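Local coordinates for protein separin (Saccharomyces cerevisiae, PDB 5U1T) that is a caspase-like cysteine protease that cleaves the MCD1/SCC1 subunit of cohesin at anaphase onset, allowing sister chromatids to separate, at residues I344-D349 / P388-N393; T332-G337 / L378-I383; R1155-H1160 / V1289-L1294; G1240-F1245 / L1374-D1379. One frame throughout, in Å; residues are numbered along the deposited sequence.

Contact 1 of 4, residues I344-D349 / P388-N393; sequences ILRQFD and PKRLSN
Arg390 reaches from helix 388-404 and grips, side-on, the carboxylate of Asp349 on helix 342-357, one nitrogen to each oxygen. The shorter bond runs from NE of Arg390 to OD1 of Asp349, 2.6 Å, and uses the syn lone pair of OD1, with the oxygen lying in the guanidinium plane. NH2 of Arg390 reaches OD2 of Asp349 over 3.3 Å, again on the syn side but tilted out of the carboxylate plane. The paired bonds, with the planes only 27° apart, fix the rotation of the guanidinium. A second arginine joins by charge alone: Arg346 NH1 is 3.6 Å from Asp349 OD2, with no N-H directed at it. Arg390 NH1 has its own mate in Glu387, just before its segment.

The apolar part surrounds the same side chain. Leu345 CD2 lies over one face of the Arg390 guanidinium, 3.7 Å from NH1. Nearer the backbone of Arg390, Phe348, whose CG stands anti to its backbone N (chi1 178°), brings CD1 to 3.8 Å from Arg390 CD.

Another protein's chain also packs on Asp349 and Arg390. Arg390 is a knob in the hole made by Leu345, Arg346, Phe348 and Asp349, and with Arg346 and Asp349 it forms a salt-bridge network between two roughly parallel helices of an all-helical domain.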
# COMPACT_ATOMS: atom_id res chain seq x y z
N ILE A 344 63.21 22.29 4.13
CA ILE A 344 62.76 21.47 5.24
C ILE A 344 61.62 20.55 4.83
O ILE A 344 61.65 19.35 5.11
CB ILE A 344 62.31 22.33 6.42
CG1 ILE A 344 63.50 23.09 6.99
CG2 ILE A 344 61.65 21.47 7.50
CD1 ILE A 344 63.12 24.11 8.02
N LEU A 345 60.62 21.12 4.16
CA LEU A 345 59.40 20.41 3.79
C LEU A 345 59.65 19.31 2.77
O LEU A 345 58.97 18.28 2.79
CB LEU A 345 58.36 21.39 3.25
CG LEU A 345 57.92 22.40 4.31
CD1 LEU A 345 57.23 23.59 3.68
CD2 LEU A 345 57.03 21.73 5.32
N ARG A 346 60.61 19.54 1.88
CA ARG A 346 61.03 18.51 0.94
C ARG A 346 61.65 17.34 1.70
O ARG A 346 61.37 16.18 1.41
CB ARG A 346 62.04 19.06 -0.09
CG ARG A 346 61.45 19.98 -1.17
CD ARG A 346 60.07 19.53 -1.65
NE ARG A 346 58.99 20.28 -1.01
CZ ARG A 346 57.71 19.96 -1.10
NH1 ARG A 346 57.34 18.89 -1.80
NH2 ARG A 346 56.79 20.70 -0.48
N GLN A 347 62.49 17.66 2.68
CA GLN A 347 63.18 16.62 3.43
C GLN A 347 62.16 15.86 4.28
O GLN A 347 62.23 14.63 4.38
CB GLN A 347 64.29 17.20 4.31
CG GLN A 347 65.57 16.35 4.34
CD GLN A 347 65.40 15.01 5.06
OE1 GLN A 347 64.95 14.96 6.20
NE2 GLN A 347 65.76 13.93 4.38
N PHE A 348 61.22 16.60 4.86
CA PHE A 348 60.17 16.00 5.68
C PHE A 348 59.43 14.98 4.85
O PHE A 348 59.46 13.78 5.15
CB PHE A 348 59.20 17.06 6.20
CG PHE A 348 58.06 16.49 7.02
CD1 PHE A 348 56.88 16.10 6.41
CD2 PHE A 348 58.16 16.39 8.40
CE1 PHE A 348 55.83 15.59 7.17
CE2 PHE A 348 57.11 15.88 9.15
CZ PHE A 348 55.94 15.49 8.53
N ASP A 349 58.77 15.47 3.80
CA ASP A 349 58.03 14.62 2.87
C ASP A 349 58.85 13.40 2.50
O ASP A 349 58.35 12.29 2.48
CB ASP A 349 57.65 15.42 1.63
CG ASP A 349 56.58 16.45 1.91
OD1 ASP A 349 56.28 16.68 3.10
OD2 ASP A 349 56.03 17.02 0.94
N PRO A 388 48.31 20.34 7.94
CA PRO A 388 47.28 19.33 8.21
C PRO A 388 47.39 18.17 7.24
O PRO A 388 47.29 17.02 7.67
CB PRO A 388 45.97 20.10 8.00
CG PRO A 388 46.37 21.55 7.96
CD PRO A 388 47.73 21.56 7.37
N LYS A 389 47.59 18.46 5.96
CA LYS A 389 47.86 17.42 4.97
C LYS A 389 49.07 16.62 5.47
O LYS A 389 49.04 15.39 5.53
CB LYS A 389 48.13 18.01 3.58
CG LYS A 389 47.09 17.69 2.49
CD LYS A 389 47.57 18.17 1.10
CE LYS A 389 46.51 18.00 0.00
NZ LYS A 389 47.10 17.94 -1.39
N ARG A 390 50.13 17.33 5.87
CA ARG A 390 51.36 16.67 6.29
C ARG A 390 51.19 15.86 7.58
O ARG A 390 51.76 14.77 7.71
CB ARG A 390 52.49 17.69 6.42
CG ARG A 390 52.91 18.28 5.09
CD ARG A 390 54.41 18.57 5.01
NE ARG A 390 54.83 18.80 3.63
CZ ARG A 390 54.58 19.91 2.94
NH1 ARG A 390 53.90 20.91 3.50
NH2 ARG A 390 55.00 20.03 1.69
N LEU A 391 50.41 16.36 8.54
CA LEU A 391 50.12 15.57 9.74
C LEU A 391 49.35 14.30 9.41
O LEU A 391 49.59 13.25 10.01
CB LEU A 391 49.33 16.38 10.77
CG LEU A 391 49.14 15.59 12.07
CD1 LEU A 391 50.49 15.17 12.64
CD2 LEU A 391 48.38 16.39 13.09
N SER A 392 48.43 14.40 8.46
CA SER A 392 47.59 13.26 8.13
C SER A 392 48.40 12.12 7.52
O SER A 392 47.98 10.97 7.54
CB SER A 392 46.47 13.68 7.20
OG SER A 392 45.61 12.59 7.02
N ASN A 393 49.56 12.46 6.97
CA ASN A 393 50.47 11.43 6.49
C ASN A 393 51.15 10.69 7.65
O ASN A 393 51.46 9.51 7.55
CB ASN A 393 51.52 12.06 5.57
CG ASN A 393 51.05 12.14 4.12
OD1 ASN A 393 49.97 11.68 3.77
ND2 ASN A 393 51.88 12.73 3.28

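Contact 2 of 4, residues T332-G337 / L378-I383; sequences TIRLEG and LSEICI
Arg334 and Ile381 meet where two roughly parallel helices of the helical domain, 319-336 and 365-384, run side by side, their local axes 10.3 Å apart and inclined at 31°. They are next-but-one along the chain, with helix 342-357 between them, consistent with an array of helices packed in succession.

Arg334 gives up the most surface. Its aliphatic part lies against Ile381, the two side chains sliding past each other in opposite directions, with CG of Arg334 3.7 Å from CD1 of Ile381. Further out the chain bends at chi3 (114°), which turns the guanidinium across Glu380 and puts NE of Arg334 3.6 Å from Glu380 CB. The contact with Glu380 is made through that methylene more than through charge: OE2 of Glu380 stays 4.2 Å from Arg334 NH2, well out of the guanidinium plane. Both polar ends have firmer partners elsewhere, Asp384 and Glu155 for Arg334, Arg162 for Glu380. With an alanine here in place of Arg334, Ile381 CD1 would probably keep Ile333 but lose its arginine neighbour, and the carboxylates of Asp384 and Glu155 are likely to be left without this guanidinium as their mate.

Ile381 does its work with the delta methyl, the part of the side chain that spans the gap between the helices. Besides Arg334 it meets Ile333, whose CG2 branch stands anti to its own backbone N, and the two side chains cross at about a right angle, with Ile333 CG2 3.8 Å from Ile381 CD1.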
# COMPACT_ATOMS: atom_id res chain seq x y z
N THR A 332 66.37 18.60 16.57
CA THR A 332 67.08 19.87 16.55
C THR A 332 66.31 20.89 15.72
O THR A 332 66.36 22.09 16.01
CB THR A 332 68.52 19.74 15.99
OG1 THR A 332 69.20 18.65 16.62
CG2 THR A 332 69.33 21.02 16.24
N ILE A 333 65.58 20.43 14.70
CA ILE A 333 64.80 21.35 13.87
C ILE A 333 63.73 22.05 14.70
O ILE A 333 63.60 23.27 14.64
CB ILE A 333 64.15 20.64 12.67
CG1 ILE A 333 65.23 20.11 11.72
CG2 ILE A 333 63.20 21.58 11.94
CD1 ILE A 333 64.82 20.06 10.26
N ARG A 334 62.96 21.27 15.47
CA ARG A 334 61.97 21.83 16.39
C ARG A 334 62.63 22.83 17.33
O ARG A 334 62.18 23.97 17.46
CB ARG A 334 61.26 20.73 17.19
CG ARG A 334 59.84 20.48 16.74
CD ARG A 334 59.01 19.78 17.82
NE ARG A 334 57.94 20.64 18.33
CZ ARG A 334 57.85 21.06 19.59
NH1 ARG A 334 58.77 20.69 20.47
NH2 ARG A 334 56.85 21.84 19.96
N LEU A 335 63.72 22.37 17.97
CA LEU A 335 64.48 23.17 18.94
C LEU A 335 64.86 24.54 18.41
O LEU A 335 64.60 25.56 19.04
CB LEU A 335 65.73 22.42 19.36
CG LEU A 335 65.45 21.31 20.36
CD1 LEU A 335 66.56 20.27 20.38
CD2 LEU A 335 65.20 21.92 21.74
N GLU A 336 65.47 24.53 17.24
CA GLU A 336 65.92 25.75 16.58
C GLU A 336 64.76 26.67 16.24
O GLU A 336 64.90 27.89 16.26
CB GLU A 336 66.70 25.39 15.33
CG GLU A 336 67.98 24.66 15.65
CD GLU A 336 69.03 25.59 16.20
OE1 GLU A 336 69.48 26.43 15.39
OE2 GLU A 336 69.37 25.51 17.41
N GLY A 337 63.62 26.07 15.92
CA GLY A 337 62.42 26.82 15.62
C GLY A 337 62.63 27.74 14.44
O GLY A 337 62.42 28.94 14.54
N LEU A 378 57.89 14.24 14.61
CA LEU A 378 57.45 14.72 13.30
C LEU A 378 56.03 15.30 13.34
O LEU A 378 55.73 16.29 12.67
CB LEU A 378 57.52 13.60 12.26
CG LEU A 378 58.92 13.21 11.76
CD1 LEU A 378 58.85 12.00 10.84
CD2 LEU A 378 59.57 14.38 11.06
N SER A 379 55.15 14.67 14.12
CA SER A 379 53.77 15.14 14.26
C SER A 379 53.74 16.50 14.92
O SER A 379 52.93 17.37 14.59
CB SER A 379 52.93 14.14 15.05
OG SER A 379 53.44 13.93 16.35
N GLU A 380 54.65 16.69 15.87
CA GLU A 380 54.79 17.95 16.56
C GLU A 380 55.25 19.05 15.60
O GLU A 380 54.86 20.21 15.75
CB GLU A 380 55.77 17.80 17.73
CG GLU A 380 55.16 17.12 18.93
CD GLU A 380 53.84 17.78 19.34
OE1 GLU A 380 52.84 17.05 19.52
OE2 GLU A 380 53.81 19.02 19.47
N ILE A 381 56.08 18.69 14.63
CA ILE A 381 56.52 19.64 13.63
C ILE A 381 55.32 20.15 12.83
O ILE A 381 55.17 21.35 12.60
CB ILE A 381 57.57 19.03 12.67
CG1 ILE A 381 58.94 18.96 13.35
CG2 ILE A 381 57.67 19.84 11.39
CD1 ILE A 381 59.84 20.14 13.03
N CYS A 382 54.44 19.23 12.44
CA CYS A 382 53.26 19.58 11.68
C CYS A 382 52.36 20.55 12.43
O CYS A 382 51.77 21.43 11.82
CB CYS A 382 52.48 18.34 11.29
SG CYS A 382 53.41 17.29 10.17
N ILE A 383 52.26 20.41 13.74
CA ILE A 383 51.46 21.35 14.51
C ILE A 383 52.17 22.71 14.67
O ILE A 383 51.51 23.75 14.73
CB ILE A 383 51.11 20.75 15.88
CG1 ILE A 383 50.41 19.41 15.69
CG2 ILE A 383 50.22 21.69 16.68
CD1 ILE A 383 50.14 18.69 16.97

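Contact 3 of 4, residues R1155-H1160 / V1289-L1294; sequences RKRRTH and VIELFL
A salt-bridge network of two arginines on one buried carboxylate, Arg1155 and Arg1157 on Glu1291, ties the turn of a beta hairpin to helix 1287-1294. The turn carries a G1 beta bulge, in which Lys1156 and Arg1157 both face Glu1152; Lys1156 takes the positive phi of that motif.

Arg1157 grips Glu1291 end-on, one terminal nitrogen to each oxygen. NH2 of Arg1157 gives the straight bond, 3.0 Å to Glu1291 OE1 at 172°, with the oxygen in the guanidinium plane but approached from above the carboxylate plane. NH1 of Arg1157 lies 2.8 Å from Glu1291 OE2, on its syn lone pair, and this bond is more bent. The same NH1 also pairs with Glu1152, so that this arginine joins two carboxylates. Arg1155 adds a salt bridge from another direction, its NH2 2.8 Å from OE1 of Glu1291; its guanidinium and the carboxylate are steeply inclined, 73° apart. With Arg1155 CG anti to the backbone N (chi1 -167°), that methylene sits over the centre of the Arg1157 guanidinium, 3.6 Å above its plane. With both oxygens engaged and two positive charges on it, Glu1291 would be expected to remain ionised despite its burial. Its chain is extended beyond CG, which carries the carboxylate out from the helix to the hairpin.

Around the network, Phe1255 of helix 1252-1269 and Val1250 pack on Glu1291, helix 1303-1320 covers Val1289, Leu1292 and Phe1293, and strand 1157-1163 continues in the sheet between strands 960-962 and 1146-1152.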
# COMPACT_ATOMS: atom_id res chain seq x y z
N ARG A 1155 -43.05 -21.04 -38.03
CA ARG A 1155 -43.96 -19.98 -38.44
C ARG A 1155 -43.22 -18.68 -38.74
O ARG A 1155 -43.81 -17.71 -39.21
CB ARG A 1155 -45.01 -19.76 -37.34
CG ARG A 1155 -46.22 -18.89 -37.74
CD ARG A 1155 -46.97 -19.43 -38.98
NE ARG A 1155 -48.43 -19.19 -38.94
CZ ARG A 1155 -49.01 -17.99 -39.06
NH1 ARG A 1155 -48.25 -16.90 -39.22
NH2 ARG A 1155 -50.35 -17.87 -39.01
N LYS A 1156 -41.91 -18.67 -38.45
CA LYS A 1156 -41.06 -17.48 -38.59
C LYS A 1156 -41.63 -16.26 -37.85
O LYS A 1156 -41.60 -15.14 -38.36
CB LYS A 1156 -40.84 -17.14 -40.06
CG LYS A 1156 -40.34 -18.31 -40.89
CD LYS A 1156 -38.95 -18.80 -40.47
CE LYS A 1156 -38.60 -20.09 -41.21
NZ LYS A 1156 -37.36 -20.73 -40.74
N ARG A 1157 -42.12 -16.49 -36.64
CA ARG A 1157 -42.89 -15.49 -35.93
C ARG A 1157 -42.28 -15.20 -34.56
O ARG A 1157 -41.80 -16.10 -33.87
CB ARG A 1157 -44.35 -15.96 -35.80
CG ARG A 1157 -45.30 -14.89 -35.34
CD ARG A 1157 -46.70 -15.21 -35.77
NE ARG A 1157 -47.16 -16.42 -35.11
CZ ARG A 1157 -48.31 -17.02 -35.36
NH1 ARG A 1157 -48.62 -18.13 -34.69
NH2 ARG A 1157 -49.16 -16.54 -36.26
N ARG A 1158 -42.29 -13.93 -34.19
CA ARG A 1158 -41.75 -13.45 -32.95
C ARG A 1158 -42.77 -12.62 -32.23
O ARG A 1158 -43.18 -11.61 -32.73
CB ARG A 1158 -40.60 -12.53 -33.24
CG ARG A 1158 -39.26 -13.01 -32.78
CD ARG A 1158 -38.18 -12.18 -33.43
NE ARG A 1158 -37.15 -13.01 -34.03
CZ ARG A 1158 -36.81 -12.95 -35.30
NH1 ARG A 1158 -35.87 -13.73 -35.76
NH2 ARG A 1158 -37.42 -12.10 -36.10
N THR A 1159 -43.15 -13.02 -31.04
CA THR A 1159 -44.13 -12.24 -30.29
C THR A 1159 -43.73 -12.16 -28.83
O THR A 1159 -42.98 -12.99 -28.34
CB THR A 1159 -45.55 -12.82 -30.42
OG1 THR A 1159 -45.60 -14.12 -29.82
CG2 THR A 1159 -45.93 -12.96 -31.88
N HIS A 1160 -44.25 -11.17 -28.14
CA HIS A 1160 -43.80 -10.89 -26.78
C HIS A 1160 -44.94 -10.24 -26.05
O HIS A 1160 -45.70 -9.53 -26.68
CB HIS A 1160 -42.56 -9.99 -26.83
CG HIS A 1160 -42.34 -9.19 -25.58
ND1 HIS A 1160 -41.81 -9.73 -24.43
CD2 HIS A 1160 -42.56 -7.88 -25.32
CE1 HIS A 1160 -41.72 -8.78 -23.51
NE2 HIS A 1160 -42.17 -7.65 -24.02
N VAL A 1289 -52.85 -12.89 -32.43
CA VAL A 1289 -53.81 -12.46 -31.42
C VAL A 1289 -55.18 -13.10 -31.68
O VAL A 1289 -55.84 -13.59 -30.76
CB VAL A 1289 -53.96 -10.93 -31.39
CG1 VAL A 1289 -55.06 -10.50 -30.41
CG2 VAL A 1289 -52.62 -10.27 -31.05
N ILE A 1290 -55.57 -13.09 -32.96
CA ILE A 1290 -56.77 -13.75 -33.42
C ILE A 1290 -56.67 -15.24 -33.12
O ILE A 1290 -57.63 -15.82 -32.64
CB ILE A 1290 -57.00 -13.51 -34.93
CG1 ILE A 1290 -56.99 -12.00 -35.22
CG2 ILE A 1290 -58.32 -14.12 -35.40
CD1 ILE A 1290 -57.08 -11.66 -36.70
N GLU A 1291 -55.51 -15.83 -33.37
CA GLU A 1291 -55.30 -17.27 -33.15
C GLU A 1291 -55.55 -17.69 -31.72
O GLU A 1291 -55.90 -18.83 -31.44
CB GLU A 1291 -53.89 -17.70 -33.55
CG GLU A 1291 -53.66 -17.76 -35.04
CD GLU A 1291 -52.20 -17.93 -35.40
OE1 GLU A 1291 -51.83 -17.79 -36.60
OE2 GLU A 1291 -51.41 -18.22 -34.47
N LEU A 1292 -55.37 -16.76 -30.79
CA LEU A 1292 -55.56 -17.07 -29.38
C LEU A 1292 -57.00 -17.49 -29.12
O LEU A 1292 -57.25 -18.30 -28.23
CB LEU A 1292 -55.19 -15.87 -28.51
CG LEU A 1292 -53.70 -15.57 -28.33
CD1 LEU A 1292 -53.53 -14.36 -27.43
CD2 LEU A 1292 -53.01 -16.79 -27.76
N PHE A 1293 -57.94 -16.94 -29.88
CA PHE A 1293 -59.36 -17.26 -29.72
C PHE A 1293 -59.61 -18.71 -30.10
O PHE A 1293 -60.24 -19.46 -29.35
CB PHE A 1293 -60.24 -16.31 -30.55
CG PHE A 1293 -60.38 -14.95 -29.93
CD1 PHE A 1293 -59.43 -13.96 -30.18
CD2 PHE A 1293 -61.44 -14.67 -29.08
CE1 PHE A 1293 -59.53 -12.72 -29.59
CE2 PHE A 1293 -61.55 -13.43 -28.50
CZ PHE A 1293 -60.60 -12.45 -28.75
N LEU A 1294 -59.09 -19.10 -31.27
CA LEU A 1294 -59.15 -20.48 -31.74
C LEU A 1294 -58.49 -21.46 -30.78
O LEU A 1294 -58.74 -22.66 -30.85
CB LEU A 1294 -58.49 -20.60 -33.10
CG LEU A 1294 -59.21 -19.91 -34.25
CD1 LEU A 1294 -58.71 -20.42 -35.59
CD2 LEU A 1294 -60.70 -20.13 -34.09

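Contact 4 of 4, residues G1240-F1245 / L1374-D1379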
# COMPACT_ATOMS: atom_id res chain seq x y z
N GLY A 1240 -56.26 -14.63 -19.51
CA GLY A 1240 -56.50 -14.37 -20.90
C GLY A 1240 -55.42 -14.78 -21.86
O GLY A 1240 -55.64 -14.75 -23.05
N VAL A 1241 -54.26 -15.17 -21.35
CA VAL A 1241 -53.18 -15.51 -22.25
C VAL A 1241 -52.49 -16.83 -22.02
O VAL A 1241 -51.34 -16.99 -22.37
CB VAL A 1241 -52.13 -14.40 -22.28
CG1 VAL A 1241 -52.65 -13.21 -23.03
CG2 VAL A 1241 -51.77 -14.00 -20.87
N GLN A 1242 -53.19 -17.79 -21.44
CA GLN A 1242 -52.59 -19.08 -21.21
C GLN A 1242 -52.37 -19.73 -22.56
O GLN A 1242 -51.63 -20.66 -22.68
CB GLN A 1242 -53.49 -19.94 -20.37
CG GLN A 1242 -53.77 -19.40 -19.00
CD GLN A 1242 -54.38 -20.43 -18.10
OE1 GLN A 1242 -54.69 -21.52 -18.54
NE2 GLN A 1242 -54.55 -20.10 -16.85
N GLY A 1243 -53.07 -19.24 -23.57
CA GLY A 1243 -52.93 -19.73 -24.93
C GLY A 1243 -51.62 -19.41 -25.62
O GLY A 1243 -51.30 -20.01 -26.66
N PHE A 1244 -50.86 -18.46 -25.06
CA PHE A 1244 -49.53 -18.11 -25.55
C PHE A 1244 -48.63 -19.34 -25.41
O PHE A 1244 -47.69 -19.53 -26.18
CB PHE A 1244 -48.98 -16.92 -24.75
CG PHE A 1244 -47.75 -16.25 -25.36
CD1 PHE A 1244 -47.88 -15.38 -26.43
CD2 PHE A 1244 -46.49 -16.47 -24.83
CE1 PHE A 1244 -46.77 -14.76 -26.98
CE2 PHE A 1244 -45.37 -15.84 -25.36
CZ PHE A 1244 -45.51 -14.99 -26.44
N PHE A 1245 -48.95 -20.18 -24.43
CA PHE A 1245 -48.18 -21.39 -24.17
C PHE A 1245 -48.69 -22.61 -24.94
O PHE A 1245 -48.05 -23.67 -24.93
CB PHE A 1245 -48.20 -21.71 -22.67
CG PHE A 1245 -47.38 -20.78 -21.87
CD1 PHE A 1245 -46.01 -21.00 -21.73
CD2 PHE A 1245 -47.96 -19.66 -21.28
CE1 PHE A 1245 -45.23 -20.13 -21.00
CE2 PHE A 1245 -47.20 -18.79 -20.55
CZ PHE A 1245 -45.84 -19.01 -20.40
N LEU A 1374 -47.71 -25.88 -13.69
CA LEU A 1374 -48.93 -25.13 -14.01
C LEU A 1374 -49.83 -25.98 -14.93
O LEU A 1374 -49.34 -26.73 -15.78
CB LEU A 1374 -48.58 -23.79 -14.66
CG LEU A 1374 -47.83 -22.85 -13.72
CD1 LEU A 1374 -47.62 -21.47 -14.33
CD2 LEU A 1374 -48.54 -22.75 -12.39
N SER A 1375 -51.14 -25.88 -14.74
CA SER A 1375 -52.07 -26.80 -15.42
C SER A 1375 -51.97 -26.75 -16.95
O SER A 1375 -52.18 -27.76 -17.62
CB SER A 1375 -53.51 -26.52 -14.99
OG SER A 1375 -53.92 -25.24 -15.43
N PHE A 1376 -51.62 -25.58 -17.50
CA PHE A 1376 -51.43 -25.46 -18.93
C PHE A 1376 -50.02 -25.83 -19.40
O PHE A 1376 -49.72 -25.74 -20.57
CB PHE A 1376 -51.79 -24.05 -19.40
CG PHE A 1376 -50.99 -22.94 -18.75
CD1 PHE A 1376 -49.79 -22.50 -19.30
CD2 PHE A 1376 -51.46 -22.29 -17.61
CE1 PHE A 1376 -49.05 -21.46 -18.71
CE2 PHE A 1376 -50.73 -21.25 -17.01
CZ PHE A 1376 -49.53 -20.83 -17.56
N LEU A 1377 -49.15 -26.24 -18.48
CA LEU A 1377 -47.81 -26.70 -18.86
C LEU A 1377 -47.59 -28.18 -18.55
O LEU A 1377 -46.83 -28.84 -19.24
CB LEU A 1377 -46.73 -25.86 -18.18
CG LEU A 1377 -46.64 -24.41 -18.66
CD1 LEU A 1377 -45.43 -23.70 -18.09
CD2 LEU A 1377 -46.67 -24.33 -20.19
N LYS A 1378 -48.30 -28.69 -17.54
CA LYS A 1378 -47.99 -29.99 -16.95
C LYS A 1378 -48.09 -31.19 -17.90
O LYS A 1378 -47.51 -32.25 -17.64
CB LYS A 1378 -48.88 -30.23 -15.72
CG LYS A 1378 -50.27 -30.69 -15.99
CD LYS A 1378 -51.12 -30.44 -14.75
CE LYS A 1378 -52.59 -30.88 -14.97
NZ LYS A 1378 -53.59 -30.21 -14.05
N ASP A 1379 -48.79 -31.04 -19.02
CA ASP A 1379 -48.90 -32.14 -19.97
C ASP A 1379 -48.02 -31.94 -21.20
O ASP A 1379 -48.10 -32.71 -22.15
CB ASP A 1379 -50.36 -32.33 -20.39
CG ASP A 1379 -51.26 -32.76 -19.22
OD1 ASP A 1379 -50.81 -33.61 -18.41
OD2 ASP A 1379 -52.40 -32.26 -19.11
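Two irregular loops come together here, a short 3-10 turn at 1242-1244 and a tight turn in which Leu1374 O accepts from both Leu1377 N and Lys1378 N, and they are nearest at Gln1242 and Phe1376, with CA atoms 6.9 Å apart.

Phe1376 is the wedge between them; its CG lies between the backbone N and the carbonyl carbon (chi1 59°), which turns the ring toward Gln1242 and Phe1245. One face of its ring is covered toward the rim by Gln1242 CB, the opposite face by Leu1374 CB of its own loop. The Gln1242 and Phe1376 side chains cross at about a right angle, while the amide and ring planes are 37° apart, with OE1 of Gln1242 3.4 Å from CD2 of Phe1376. The amide ends make weak hydrogen bonds to Lys1306 and the Glu1234 carbonyl.

Both loops are connections of the mixed sheet: 1374-1379 lies between the parallel neighbours 1353-1362 and 1382-1385, while 1240-1245 leads from helix 1209-1237 into strand 1248-1249.

Phe1245 meets Phe1376 obliquely, ring centroids 5.1 Å apart and planes at 43°, with CE1 of Phe1376 over the Phe1245 face. Phe1238 packs edge-to-face on Phe1376 as well. A serine at Phe1376 would probably open a gap between the loops, stripping the cover from that face of Phe1245 and leaving the Gln1242 side chain freer to swing. Leu1377 comes at Phe1245 on a slant, its CD2 3.7 Å from Phe1245 CD1.

The four contacts form two pairs on opposite sides of the centre of a long molecule. Contacts 1 and 2 have centres 11 Å apart in the helical domain, and their segments alternate along the chain: Phe348 of contact 1 packs on Leu378 and Cys382 of contact 2, with Phe348 CZ 3.5 Å from Cys382 SG. The segments of contacts 3 and 4 alternate too; their centres are 14 Å apart and they touch through Thr1159 and Phe1244 and through Leu1292 and Gly1243, all within the peptidase C50 range. Contacts 1 and 3 have centres 116 Å apart and nearest atoms about 95 Å apart. None of the four lies at the predicted catalytic cysteine, Cys1497.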